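Putative acetyltransferase (Streptococcus mutans, PDB 3LD2) binds coenzyme A and, as a member of the GNAT family, probably transfers an acyl group from it to an acceptor that is not identified. Local coordinates at residues I74-A86 against K91-P103. Numbering follows the deposited sequence.
Sequences IQKFESNTHFLVA and KIVGVLDYSSLYP
The ring of Tyr98 carries His82 over one of its faces: CB of His82 stands 4.0 Å from the centroid of the Tyr98 ring in a CH-pi contact, and the imidazole presents its edge to the same ring, CD2 of His82 lying 3.4 Å from CE1 of Tyr98. With the planes at 61°, this is an offset edge-to-face pair. CG of Leu84 meets the Tyr98 ring at its edge, while Phe134, from helix 126-138, adds a second edge-to-face partner. Tyr98 reaches its neighbour because its CG sits between the backbone N and carbonyl carbon (chi1 64°). On the other face of the sheet, CB of Asp97 lies over the Phe83 ring, 3.7 Å from CD1 of Phe83; CB of Lys76 occupies that ring's edge in plane, and CG2 of Val95 also approaches the edge.

Between these two layers of side chains runs the antiparallel hairpin of strands 82-88 and 92-100. His82 with Tyr98 and Leu84 with Leu96 are hydrogen-bonded pairs, bonded in both directions; Leu84 N to Leu96 O measures 2.6 Å. At Ala86 the register breaks in a classic beta bulge: Val93 N gives Ala86 O a nearly straight bond of 2.7 Å (173° at the hydrogen), whereas Gly94 N reaches the same oxygen weakly.

Strand 92-100 bonds onward to strand 110-117, where Ile115 and Val117 bind coenzyme A, so the hairpin adjoins the cofactor-binding strand of the GNAT fold. NZ of Lys76 and OD2 of Asp97 form a long salt bridge of 3.9 Å, implying a modest electrostatic tie between helix 70-77 and strand 92-100 that adds to the backbone bonds and the apolar and aromatic packing between the two segments; the side chain of Asp97 lies about 7 Å from the bound coenzyme A.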
loop_
_atom_site.group_PDB
_atom_site.type_symbol
_atom_site.label_atom_id
_atom_site.label_comp_id
_atom_site.label_asym_id
_atom_site.label_seq_id
_atom_site.Cartn_x
_atom_site.Cartn_y
_atom_site.Cartn_z
ATOM N N ILE A 74 1.889 -2.611 -15.370
ATOM C CA ILE A 74 2.618 -1.824 -16.354
ATOM C C ILE A 74 1.918 -0.485 -16.574
ATOM O O ILE A 74 2.562 0.566 -16.621
ATOM C CB ILE A 74 2.738 -2.581 -17.690
ATOM C CG1 ILE A 74 3.587 -3.846 -17.517
ATOM C CG2 ILE A 74 3.318 -1.685 -18.767
ATOM C CD1 ILE A 74 3.385 -4.857 -18.619
ATOM N N GLN A 75 0.593 -0.530 -16.689
ATOM C CA GLN A 75 -0.222 0.677 -16.843
ATOM C C GLN A 75 0.158 1.701 -15.798
ATOM O O GLN A 75 0.336 2.899 -16.087
ATOM C CB GLN A 75 -1.692 0.332 -16.652
ATOM C CG GLN A 75 -2.645 1.191 -17.447
ATOM C CD GLN A 75 -2.913 0.610 -18.831
ATOM O OE1 GLN A 75 -2.362 -0.437 -19.197
ATOM N NE2 GLN A 75 -3.768 1.283 -19.606
ATOM N N LYS A 76 0.269 1.210 -14.569
ATOM C CA LYS A 76 0.607 2.043 -13.426
ATOM C C LYS A 76 2.012 2.542 -13.531
ATOM O O LYS A 76 2.267 3.723 -13.327
ATOM C CB LYS A 76 0.429 1.271 -12.115
ATOM C CG LYS A 76 -1.014 1.092 -11.736
ATOM C CD LYS A 76 -1.193 0.005 -10.715
ATOM C CE LYS A 76 -1.155 0.568 -9.322
ATOM N NZ LYS A 76 -2.142 -0.181 -8.471
ATOM N N PHE A 77 2.925 1.634 -13.845
ATOM C CA PHE A 77 4.320 1.993 -13.990
ATOM C C PHE A 77 4.469 3.112 -15.039
ATOM O O PHE A 77 5.229 4.059 -14.835
ATOM C CB PHE A 77 5.121 0.760 -14.386
ATOM C CG PHE A 77 6.598 0.926 -14.233
ATOM C CD1 PHE A 77 7.134 1.405 -13.048
ATOM C CD2 PHE A 77 7.453 0.603 -15.271
ATOM C CE1 PHE A 77 8.496 1.560 -12.894
ATOM C CE2 PHE A 77 8.834 0.758 -15.124
ATOM C CZ PHE A 77 9.356 1.230 -13.932
ATOM N N GLU A 78 3.712 2.989 -16.136
ATOM C CA GLU A 78 3.700 3.950 -17.234
ATOM C C GLU A 78 2.886 5.229 -16.984
ATOM O O GLU A 78 2.835 6.127 -17.846
ATOM C CB GLU A 78 3.187 3.286 -18.512
ATOM C CG GLU A 78 4.034 2.109 -18.978
ATOM C CD GLU A 78 3.610 1.571 -20.329
ATOM O OE1 GLU A 78 2.501 1.923 -20.791
ATOM O OE2 GLU A 78 4.376 0.788 -20.932
ATOM N N SER A 79 2.241 5.326 -15.830
ATOM C CA SER A 79 1.502 6.544 -15.530
ATOM C C SER A 79 1.910 7.150 -14.203
ATOM O O SER A 79 1.124 7.791 -13.534
ATOM C CB SER A 79 -0.010 6.317 -15.600
ATOM O OG SER A 79 -0.363 5.087 -14.991
ATOM N N ASN A 80 3.147 6.911 -13.813
ATOM C CA ASN A 80 3.768 7.685 -12.747
ATOM C C ASN A 80 3.626 7.161 -11.327
ATOM O O ASN A 80 4.175 7.744 -10.390
ATOM C CB ASN A 80 3.417 9.180 -12.892
ATOM C CG ASN A 80 3.976 9.769 -14.218
ATOM O OD1 ASN A 80 5.172 9.655 -14.496
ATOM N ND2 ASN A 80 3.103 10.340 -15.047
ATOM N N THR A 81 2.940 6.035 -11.171
ATOM C CA THR A 81 2.964 5.339 -9.893
ATOM C C THR A 81 4.368 4.774 -9.685
ATOM O O THR A 81 4.928 4.170 -10.586
ATOM C CB THR A 81 1.953 4.202 -9.876
ATOM O OG1 THR A 81 0.682 4.699 -10.306
ATOM C CG2 THR A 81 1.833 3.626 -8.469
ATOM N N HIS A 82 4.943 4.976 -8.510
ATOM C CA HIS A 82 6.267 4.439 -8.232
ATOM C C HIS A 82 6.194 3.213 -7.308
ATOM O O HIS A 82 5.270 3.094 -6.512
ATOM C CB HIS A 82 7.144 5.520 -7.631
ATOM C CG HIS A 82 6.967 6.860 -8.280
ATOM N ND1 HIS A 82 7.295 7.102 -9.598
ATOM C CD2 HIS A 82 6.496 8.034 -7.790
ATOM C CE1 HIS A 82 7.030 8.364 -9.893
ATOM N NE2 HIS A 82 6.542 8.950 -8.814
ATOM N N PHE A 83 7.155 2.295 -7.442
ATOM C CA PHE A 83 7.164 1.038 -6.687
ATOM C C PHE A 83 8.471 0.811 -5.922
ATOM O O PHE A 83 9.563 0.804 -6.499
ATOM C CB PHE A 83 6.948 -0.157 -7.615
ATOM C CG PHE A 83 5.664 -0.127 -8.397
ATOM C CD1 PHE A 83 4.665 -1.062 -8.144
ATOM C CD2 PHE A 83 5.462 0.804 -9.398
ATOM C CE1 PHE A 83 3.483 -1.070 -8.870
ATOM C CE2 PHE A 83 4.279 0.815 -10.132
ATOM C CZ PHE A 83 3.282 -0.138 -9.863
ATOM N N LEU A 84 8.362 0.616 -4.616
ATOM C CA LEU A 84 9.480 0.125 -3.822
ATOM C C LEU A 84 9.280 -1.369 -3.615
ATOM O O LEU A 84 8.153 -1.842 -3.372
ATOM C CB LEU A 84 9.550 0.837 -2.480
ATOM C CG LEU A 84 9.734 2.351 -2.597
ATOM C CD1 LEU A 84 9.685 2.997 -1.228
ATOM C CD2 LEU A 84 11.048 2.681 -3.291
ATOM N N VAL A 85 10.368 -2.115 -3.710
ATOM C CA VAL A 85 10.291 -3.553 -3.559
ATOM C C VAL A 85 11.293 -4.049 -2.500
ATOM O O VAL A 85 12.359 -3.465 -2.302
ATOM C CB VAL A 85 10.468 -4.215 -4.938
ATOM C CG1 VAL A 85 11.406 -5.383 -4.874
ATOM C CG2 VAL A 85 9.122 -4.623 -5.512
ATOM N N ALA A 86 10.931 -5.081 -1.755
ATOM C CA ALA A 86 11.884 -5.640 -0.799
ATOM C C ALA A 86 12.259 -7.053 -1.213
ATOM O O ALA A 86 11.411 -7.836 -1.630
ATOM C CB ALA A 86 11.347 -5.592 0.615
ATOM N N LYS A 91 14.852 -12.481 -4.199
ATOM C CA LYS A 91 13.461 -12.902 -4.222
ATOM C C LYS A 91 12.614 -11.764 -3.628
ATOM O O LYS A 91 12.929 -11.232 -2.549
ATOM C CB LYS A 91 13.297 -14.181 -3.395
ATOM C CG LYS A 91 11.859 -14.536 -3.029
ATOM C CD LYS A 91 11.225 -15.491 -4.046
ATOM C CE LYS A 91 9.759 -15.794 -3.701
ATOM N NZ LYS A 91 9.166 -16.758 -4.668
ATOM N N ILE A 92 11.560 -11.372 -4.340
ATOM C CA ILE A 92 10.686 -10.292 -3.871
ATOM C C ILE A 92 9.817 -10.781 -2.710
ATOM O O ILE A 92 9.149 -11.799 -2.852
ATOM C CB ILE A 92 9.710 -9.830 -4.965
ATOM C CG1 ILE A 92 10.432 -9.535 -6.286
ATOM C CG2 ILE A 92 8.893 -8.628 -4.466
ATOM C CD1 ILE A 92 10.818 -8.104 -6.450
ATOM N N VAL A 93 9.813 -10.058 -1.589
ATOM C CA VAL A 93 9.034 -10.458 -0.412
ATOM C C VAL A 93 8.132 -9.344 0.116
ATOM O O VAL A 93 7.396 -9.539 1.085
ATOM C CB VAL A 93 9.933 -10.931 0.765
ATOM C CG1 VAL A 93 10.538 -12.288 0.460
ATOM C CG2 VAL A 93 10.995 -9.874 1.111
ATOM N N GLY A 94 8.207 -8.180 -0.519
ATOM C CA GLY A 94 7.372 -7.048 -0.170
ATOM C C GLY A 94 7.296 -6.022 -1.292
ATOM O O GLY A 94 8.224 -5.897 -2.103
ATOM N N VAL A 95 6.187 -5.289 -1.355
ATOM C CA VAL A 95 6.047 -4.241 -2.358
ATOM C C VAL A 95 5.194 -3.061 -1.873
ATOM O O VAL A 95 4.175 -3.244 -1.199
ATOM C CB VAL A 95 5.498 -4.795 -3.690
ATOM C CG1 VAL A 95 4.144 -5.472 -3.479
ATOM C CG2 VAL A 95 5.418 -3.677 -4.732
ATOM N N LEU A 96 5.635 -1.850 -2.205
ATOM C CA LEU A 96 4.904 -0.647 -1.872
ATOM C C LEU A 96 4.856 0.251 -3.106
ATOM O O LEU A 96 5.903 0.639 -3.642
ATOM C CB LEU A 96 5.548 0.087 -0.691
ATOM C CG LEU A 96 4.796 1.362 -0.225
ATOM C CD1 LEU A 96 5.060 1.743 1.230
ATOM C CD2 LEU A 96 5.067 2.579 -1.133
ATOM N N ASP A 97 3.646 0.563 -3.569
ATOM C CA ASP A 97 3.471 1.523 -4.656
ATOM C C ASP A 97 2.810 2.787 -4.126
ATOM O O ASP A 97 1.982 2.728 -3.217
ATOM C CB ASP A 97 2.620 0.942 -5.769
ATOM C CG ASP A 97 1.170 0.804 -5.373
ATOM O OD1 ASP A 97 0.895 0.021 -4.448
ATOM O OD2 ASP A 97 0.300 1.466 -5.981
ATOM N N TYR A 98 3.195 3.934 -4.674
ATOM C CA TYR A 98 2.614 5.205 -4.249
ATOM C C TYR A 98 2.393 6.147 -5.400
ATOM O O TYR A 98 2.998 6.021 -6.456
ATOM C CB TYR A 98 3.446 5.879 -3.153
ATOM C CG TYR A 98 4.836 6.302 -3.543
ATOM C CD1 TYR A 98 5.075 7.579 -4.038
ATOM C CD2 TYR A 98 5.922 5.440 -3.391
ATOM C CE1 TYR A 98 6.352 7.994 -4.385
ATOM C CE2 TYR A 98 7.211 5.834 -3.738
ATOM C CZ TYR A 98 7.423 7.118 -4.247
ATOM O OH TYR A 98 8.694 7.551 -4.603
ATOM N N SER A 99 1.511 7.099 -5.187
ATOM C CA SER A 99 1.149 8.029 -6.238
ATOM C C SER A 99 0.345 9.187 -5.645
ATOM O O SER A 99 -0.193 9.069 -4.533
ATOM C CB SER A 99 0.293 7.301 -7.256
ATOM O OG SER A 99 -1.002 7.134 -6.709
ATOM N N SER A 100 0.272 10.299 -6.386
ATOM C CA SER A 100 -0.624 11.419 -6.058
ATOM C C SER A 100 -2.088 11.002 -5.865
ATOM O O SER A 100 -2.651 10.276 -6.679
ATOM C CB SER A 100 -0.569 12.465 -7.170
ATOM O OG SER A 100 0.472 13.389 -6.913
ATOM N N LEU A 101 -2.721 11.487 -4.813
ATOM C CA LEU A 101 -4.111 11.114 -4.575
ATOM C C LEU A 101 -5.074 11.717 -5.599
ATOM O O LEU A 101 -6.044 11.069 -5.982
ATOM C CB LEU A 101 -4.548 11.470 -3.154
ATOM C CG LEU A 101 -5.935 10.954 -2.765
ATOM C CD1 LEU A 101 -6.069 9.457 -3.065
ATOM C CD2 LEU A 101 -6.221 11.222 -1.299
ATOM N N TYR A 102 -4.827 12.950 -6.036
ATOM C CA TYR A 102 -5.720 13.583 -7.013
ATOM C C TYR A 102 -4.919 14.095 -8.213
ATOM O O TYR A 102 -3.770 14.549 -8.064
ATOM C CB TYR A 102 -6.524 14.753 -6.414
ATOM C CG TYR A 102 -7.312 14.465 -5.153
ATOM C CD1 TYR A 102 -8.597 13.916 -5.203
ATOM C CD2 TYR A 102 -6.786 14.780 -3.910
ATOM C CE1 TYR A 102 -9.326 13.682 -4.029
ATOM C CE2 TYR A 102 -7.493 14.548 -2.754
ATOM C CZ TYR A 102 -8.756 13.998 -2.813
ATOM O OH TYR A 102 -9.421 13.787 -1.628
ATOM N N PRO A 103 -5.539 14.052 -9.404
ATOM C CA PRO A 103 -4.833 14.437 -10.627
ATOM C C PRO A 103 -4.920 15.931 -10.838
ATOM O O PRO A 103 -4.262 16.439 -11.724
ATOM C CB PRO A 103 -5.613 13.712 -11.732
ATOM C CG PRO A 103 -6.774 12.982 -11.029
ATOM C CD PRO A 103 -6.918 13.623 -9.687
#